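Local coordinates for protein acyl-CoA dehydrogenase (Bacillus anthracis, PDB 3OWA) that probably oxidises acyl-CoA thioesters to enoyl-CoA at a bound FAD, passing the electrons on to a separate acceptor, at residues T167-N172 against Y178-E183; I197-I202 against F207-V212. One frame throughout, in Å; residues are numbered along the deposited sequence.

In the fold
Interactions 1 and 2 are successive antiparallel hairpins of the beta domain in the middle of the acyl-CoA dehydrogenase chain, and they meet where strand 168-171 runs parallel to strand 195-202. Across that seam the backbones of Thr167 and Ala169 pair with Lys201, and the Tyr178 and Phe210 rings meet edge to face. Interaction 1 is the outer hairpin, its centre about 33 Å from the centre of the chain: one face is apolar, the other carries Thr168, Arg170 and Asn181 with a bridging water. Interaction 2, its centre about 25 Å from the chain's, is buried and almost wholly apolar between its side chains. The side chain of Tyr199 is about 7 Å from FAD.

Interaction 1: residues T167-N172 against Y178-E183; sequences TTARLN and YVLNGE
Tyr178, early in strand 177-188, lies against Leu171, its partner in a non-hydrogen-bonded pair of this antiparallel hairpin. Leu171 has two conformers. In one of them CD1 sits over the middle of the Tyr178 ring, 4.0 Å from its centroid and 7° off the normal, a CH-pi contact that holds for that conformer alone. There Leu171 CG stands opposite its own backbone N (chi1 -156°), which swings the methyl back across the ring. Ala169 CB comes obliquely to the same ring.

Val179 turns to the other face. Its two methyl groups lie alongside Arg170, pointing the same way, and Val179 CG1 lies over one face of the guanidinium, toward its rim, 3.7 Å from Arg170 NH1. The backbones of this pair exchange two bonds; Val179 N reaches Arg170 O at 2.8 Å. Leu180 returns to the apolar face, where its CD1 meets Ala169 CB at 3.6 Å; Val198 of strand 195-202 and Val245 of strand 243-246 also touch it. Asn181 and Thr168 form the second hydrogen-bonded pair, with both bonds at 2.9 Å (Asn181 N to Thr168 O and Thr168 N to Asn181 O). A water spans Thr168 OG1 and Val179 O on this face.

Gly182, at phi 152°, passes close to Thr167, its CA 3.6 Å from Thr167 OG1. Beyond it a second water donates to Thr167 OG1 and accepts from Glu183 N. Thr167 OG1 is also bonded to Glu155. The chemistry is thus two-sided: Ala169, Tyr178 and Leu180, with Leu171 in at least one conformer, pack by dispersion, whereas the opposite face lays an aliphatic valine against a cation and carries a bridging water at the hairpin's polar surface.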
loop_
_atom_site.group_PDB
_atom_site.type_symbol
_atom_site.label_atom_id
_atom_site.label_comp_id
_atom_site.label_asym_id
_atom_site.label_seq_id
_atom_site.Cartn_x
_atom_site.Cartn_y
_atom_site.Cartn_z
ATOM N N THR A 167 31.763 13.030 3.849
ATOM C CA THR A 167 32.698 12.813 4.966
ATOM C C THR A 167 34.145 12.592 4.472
ATOM O O THR A 167 34.409 11.744 3.611
ATOM C CB THR A 167 32.251 11.595 5.834
ATOM O OG1 THR A 167 30.940 11.860 6.340
ATOM C CG2 THR A 167 33.205 11.322 7.034
ATOM N N THR A 168 35.076 13.351 5.042
ATOM C CA THR A 168 36.486 13.278 4.686
ATOM C C THR A 168 37.345 12.610 5.754
ATOM O O THR A 168 36.972 12.548 6.945
ATOM C CB THR A 168 37.050 14.677 4.459
ATOM O OG1 THR A 168 36.877 15.440 5.652
ATOM C CG2 THR A 168 36.315 15.354 3.312
ATOM N N ALA A 169 38.505 12.134 5.323
ATOM C CA ALA A 169 39.480 11.512 6.187
ATOM C C ALA A 169 40.875 11.951 5.734
ATOM O O ALA A 169 41.224 11.866 4.531
ATOM C CB ALA A 169 39.349 9.995 6.180
ATOM N N ARG A 170 41.671 12.409 6.675
ATOM C CA ARG A 170 42.993 12.912 6.387
ATOM C C ARG A 170 43.971 12.439 7.428
ATOM O O ARG A 170 43.724 12.548 8.588
ATOM C CB ARG A 170 42.984 14.423 6.339
ATOM C CG ARG A 170 44.212 15.034 6.960
ATOM C CD ARG A 170 43.991 16.431 7.504
ATOM N NE ARG A 170 44.288 16.563 8.929
ATOM C CZ ARG A 170 43.503 17.194 9.787
ATOM N NH1 ARG A 170 43.840 17.290 11.049
ATOM N NH2 ARG A 170 42.377 17.735 9.378
ATOM N N LEU A 171 45.057 11.832 7.000
ATOM C CA LEU A 171 46.122 11.367 7.869
ATOM C C LEU A 171 46.739 12.546 8.611
ATOM O O LEU A 171 47.102 13.549 7.984
ATOM C CB LEU A 171 47.186 10.642 7.038
ATOM C CG LEU A 171 48.074 9.610 7.730
ATOM C CD1 LEU A 171 47.243 8.514 8.407
ATOM C CD2 LEU A 171 49.061 9.022 6.723
ATOM N N ASN A 172 46.834 12.434 9.942
ATOM C CA ASN A 172 47.389 13.495 10.779
ATOM C C ASN A 172 48.901 13.688 10.508
ATOM O O ASN A 172 49.513 12.835 9.871
ATOM C CB ASN A 172 47.114 13.243 12.274
ATOM C CG ASN A 172 47.773 11.966 12.809
ATOM O OD1 ASN A 172 48.521 11.282 12.118
ATOM N ND2 ASN A 172 47.493 11.654 14.074
ATOM N N TYR A 178 43.852 8.603 11.054
ATOM C CA TYR A 178 42.998 9.366 10.147
ATOM C C TYR A 178 42.116 10.278 10.974
ATOM O O TYR A 178 41.621 9.859 12.020
ATOM C CB TYR A 178 42.128 8.433 9.282
ATOM C CG TYR A 178 42.945 7.787 8.193
ATOM C CD1 TYR A 178 43.248 8.488 7.033
ATOM C CD2 TYR A 178 43.416 6.460 8.333
ATOM C CE1 TYR A 178 44.008 7.896 6.012
ATOM C CE2 TYR A 178 44.178 5.845 7.313
ATOM C CZ TYR A 178 44.479 6.582 6.166
ATOM O OH TYR A 178 45.206 6.004 5.155
ATOM N N VAL A 179 41.964 11.508 10.500
ATOM C CA VAL A 179 41.122 12.545 11.102
ATOM C C VAL A 179 39.835 12.649 10.265
ATOM O O VAL A 179 39.859 13.063 9.091
ATOM C CB VAL A 179 41.868 13.923 11.181
ATOM C CG1 VAL A 179 40.978 14.996 11.764
ATOM C CG2 VAL A 179 43.159 13.825 12.037
ATOM N N LEU A 180 38.714 12.215 10.841
ATOM C CA LEU A 180 37.451 12.150 10.064
ATOM C C LEU A 180 36.506 13.313 10.384
ATOM O O LEU A 180 36.309 13.670 11.569
ATOM C CB LEU A 180 36.723 10.805 10.302
ATOM C CG LEU A 180 37.073 9.686 9.318
ATOM C CD1 LEU A 180 38.508 9.228 9.544
ATOM C CD2 LEU A 180 36.093 8.493 9.490
ATOM N N ASN A 181 35.924 13.898 9.343
ATOM C CA ASN A 181 34.944 14.963 9.517
ATOM C C ASN A 181 33.738 14.771 8.639
ATOM O O ASN A 181 33.871 14.617 7.418
ATOM C CB ASN A 181 35.565 16.333 9.211
ATOM C CG ASN A 181 36.469 16.803 10.306
ATOM O OD1 ASN A 181 37.713 16.688 10.208
ATOM N ND2 ASN A 181 35.876 17.374 11.355
ATOM N N GLY A 182 32.564 14.829 9.253
ATOM C CA GLY A 182 31.290 14.741 8.530
ATOM C C GLY A 182 30.188 14.152 9.390
ATOM O O GLY A 182 30.338 14.014 10.618
ATOM N N GLU A 183 29.069 13.817 8.749
ATOM C CA GLU A 183 27.891 13.328 9.461
ATOM C C GLU A 183 27.289 12.209 8.656
ATOM O O GLU A 183 27.171 12.302 7.431
ATOM C CB GLU A 183 26.844 14.445 9.591
ATOM C CG GLU A 183 27.276 15.632 10.485
ATOM C CD GLU A 183 26.096 16.537 10.872
ATOM O OE1 GLU A 183 25.183 16.706 10.021
ATOM O OE2 GLU A 183 26.078 17.070 12.019
HETATM O O HOH W 1 29.208 14.494 5.906
HETATM O O HOH W 2 38.947 15.130 7.842
#

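Interaction 2: residues I197-I202 against F207-V212; sequences IVYAKI and FSAFIV
Val198 and Val212 press together near one end of an antiparallel beta hairpin, strands 195-202 and 206-213 of the acyl-CoA dehydrogenase middle beta domain. Their CG2 methyls meet at 3.4 Å, tighter than ordinary van der Waals contact. In both valines CG2 lies opposite the carbonyl carbon (chi1 177° in each), which puts the CG2 of each toward the other.

The packing stays close on the face of Tyr199, Phe207 and Ala209. The Tyr199 and Phe207 planes are within 18° of parallel but slid apart, so the rings barely overlap; the closest atoms are Tyr199 CD1 and Phe207 CE2, 3.5 Å apart. Ala209 CB rests over a face of the Tyr199 ring, a CH-pi contact. Ile260 and Ala261 of helix 257-293 also touch Tyr199, whose hydroxyl is bonded to Tyr151. On the other face Phe210 meets Ile202 CG1 at its ring edge, and Ala200 CB approaches the ring obliquely.

Looser is the end at Lys201, the one partly exposed residue: its extended chain brings CE no nearer than 4.2 Å to Phe207 CD1, and its ammonium makes a weak hydrogen bond to Leu163 O. At the valine end, Val198 N is bonded to Phe210 O at 2.8 Å, with an angle of 166° at the hydrogen.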
loop_
_atom_site.group_PDB
_atom_site.type_symbol
_atom_site.label_atom_id
_atom_site.label_comp_id
_atom_site.label_asym_id
_atom_site.label_seq_id
_atom_site.Cartn_x
_atom_site.Cartn_y
_atom_site.Cartn_z
ATOM N N ILE A 197 31.121 0.901 11.189
ATOM C CA ILE A 197 31.823 0.784 9.914
ATOM C C ILE A 197 31.486 2.058 9.166
ATOM O O ILE A 197 30.366 2.226 8.757
ATOM C CB ILE A 197 31.331 -0.414 9.091
ATOM C CG1 ILE A 197 31.418 -1.718 9.928
ATOM C CG2 ILE A 197 32.139 -0.512 7.712
ATOM C CD1 ILE A 197 32.814 -2.090 10.475
ATOM N N VAL A 198 32.436 2.971 9.065
ATOM C CA VAL A 198 32.169 4.295 8.499
ATOM C C VAL A 198 32.854 4.472 7.130
ATOM O O VAL A 198 34.022 4.157 6.971
ATOM C CB VAL A 198 32.740 5.369 9.430
ATOM C CG1 VAL A 198 32.549 6.756 8.833
ATOM C CG2 VAL A 198 32.123 5.247 10.873
ATOM N N TYR A 199 32.161 5.039 6.153
ATOM C CA TYR A 199 32.779 5.290 4.856
ATOM C C TYR A 199 33.081 6.756 4.747
ATOM O O TYR A 199 32.241 7.580 5.132
ATOM C CB TYR A 199 31.776 4.940 3.764
ATOM C CG TYR A 199 31.573 3.467 3.585
ATOM C CD1 TYR A 199 32.322 2.751 2.632
ATOM C CD2 TYR A 199 30.607 2.783 4.321
ATOM C CE1 TYR A 199 32.107 1.381 2.429
ATOM C CE2 TYR A 199 30.400 1.411 4.122
ATOM C CZ TYR A 199 31.134 0.723 3.185
ATOM O OH TYR A 199 30.864 -0.639 3.004
ATOM N N ALA A 200 34.276 7.095 4.229
ATOM C CA ALA A 200 34.722 8.485 4.132
ATOM C C ALA A 200 35.700 8.571 2.966
ATOM O O ALA A 200 36.252 7.551 2.566
ATOM C CB ALA A 200 35.422 8.936 5.412
ATOM N N LYS A 201 35.919 9.765 2.433
ATOM C CA LYS A 201 36.872 9.918 1.333
ATOM C C LYS A 201 38.206 10.459 1.835
ATOM O O LYS A 201 38.274 11.590 2.302
ATOM C CB LYS A 201 36.312 10.800 0.208
ATOM C CG LYS A 201 35.127 10.177 -0.488
ATOM C CD LYS A 201 34.596 11.081 -1.609
ATOM C CE LYS A 201 33.437 10.379 -2.324
ATOM N NZ LYS A 201 32.962 11.206 -3.495
ATOM N N ILE A 202 39.252 9.626 1.751
ATOM C CA ILE A 202 40.618 10.036 2.122
ATOM C C ILE A 202 41.059 11.194 1.242
ATOM O O ILE A 202 40.947 11.099 0.046
ATOM C CB ILE A 202 41.600 8.856 2.078
ATOM C CG1 ILE A 202 41.213 7.866 3.188
ATOM C CG2 ILE A 202 43.069 9.360 2.241
ATOM C CD1 ILE A 202 41.838 6.498 3.108
ATOM N N PHE A 207 37.328 6.959 -1.747
ATOM C CA PHE A 207 36.207 6.428 -0.985
ATOM C C PHE A 207 36.659 5.154 -0.287
ATOM O O PHE A 207 37.057 4.182 -0.949
ATOM C CB PHE A 207 35.061 6.153 -1.951
ATOM C CG PHE A 207 33.805 5.642 -1.298
ATOM C CD1 PHE A 207 32.893 6.537 -0.744
ATOM C CD2 PHE A 207 33.529 4.264 -1.259
ATOM C CE1 PHE A 207 31.701 6.071 -0.146
ATOM C CE2 PHE A 207 32.351 3.784 -0.670
ATOM C CZ PHE A 207 31.436 4.685 -0.114
ATOM N N SER A 208 36.620 5.165 1.048
ATOM C CA SER A 208 37.255 4.108 1.855
ATOM C C SER A 208 36.439 3.757 3.115
ATOM O O SER A 208 35.682 4.566 3.563
ATOM C CB SER A 208 38.673 4.572 2.295
ATOM O OG SER A 208 39.471 4.944 1.179
ATOM N N ALA A 209 36.597 2.555 3.663
ATOM C CA ALA A 209 35.860 2.168 4.861
ATOM C C ALA A 209 36.784 2.151 6.062
ATOM O O ALA A 209 37.977 1.870 5.910
ATOM C CB ALA A 209 35.195 0.803 4.661
ATOM N N PHE A 210 36.231 2.433 7.252
ATOM C CA PHE A 210 37.017 2.524 8.498
ATOM C C PHE A 210 36.258 1.876 9.627
ATOM O O PHE A 210 35.025 1.993 9.702
ATOM C CB PHE A 210 37.228 3.984 8.911
ATOM C CG PHE A 210 38.026 4.799 7.916
ATOM C CD1 PHE A 210 39.395 4.940 8.069
ATOM C CD2 PHE A 210 37.406 5.429 6.858
ATOM C CE1 PHE A 210 40.160 5.700 7.164
ATOM C CE2 PHE A 210 38.146 6.201 5.937
ATOM C CZ PHE A 210 39.546 6.323 6.099
ATOM N N ILE A 211 36.975 1.184 10.505
ATOM C CA ILE A 211 36.366 0.709 11.749
ATOM C C ILE A 211 36.537 1.820 12.782
ATOM O O ILE A 211 37.666 2.268 13.098
ATOM C CB ILE A 211 37.020 -0.582 12.239
ATOM C CG1 ILE A 211 36.955 -1.657 11.148
ATOM C CG2 ILE A 211 36.450 -1.004 13.618
ATOM C CD1 ILE A 211 37.993 -2.812 11.319
ATOM N N VAL A 212 35.415 2.341 13.258
ATOM C CA VAL A 212 35.452 3.501 14.118
ATOM C C VAL A 212 34.761 3.106 15.419
ATOM O O VAL A 212 33.575 2.768 15.412
ATOM C CB VAL A 212 34.694 4.681 13.491
ATOM C CG1 VAL A 212 34.692 5.891 14.464
ATOM C CG2 VAL A 212 35.310 5.049 12.133
#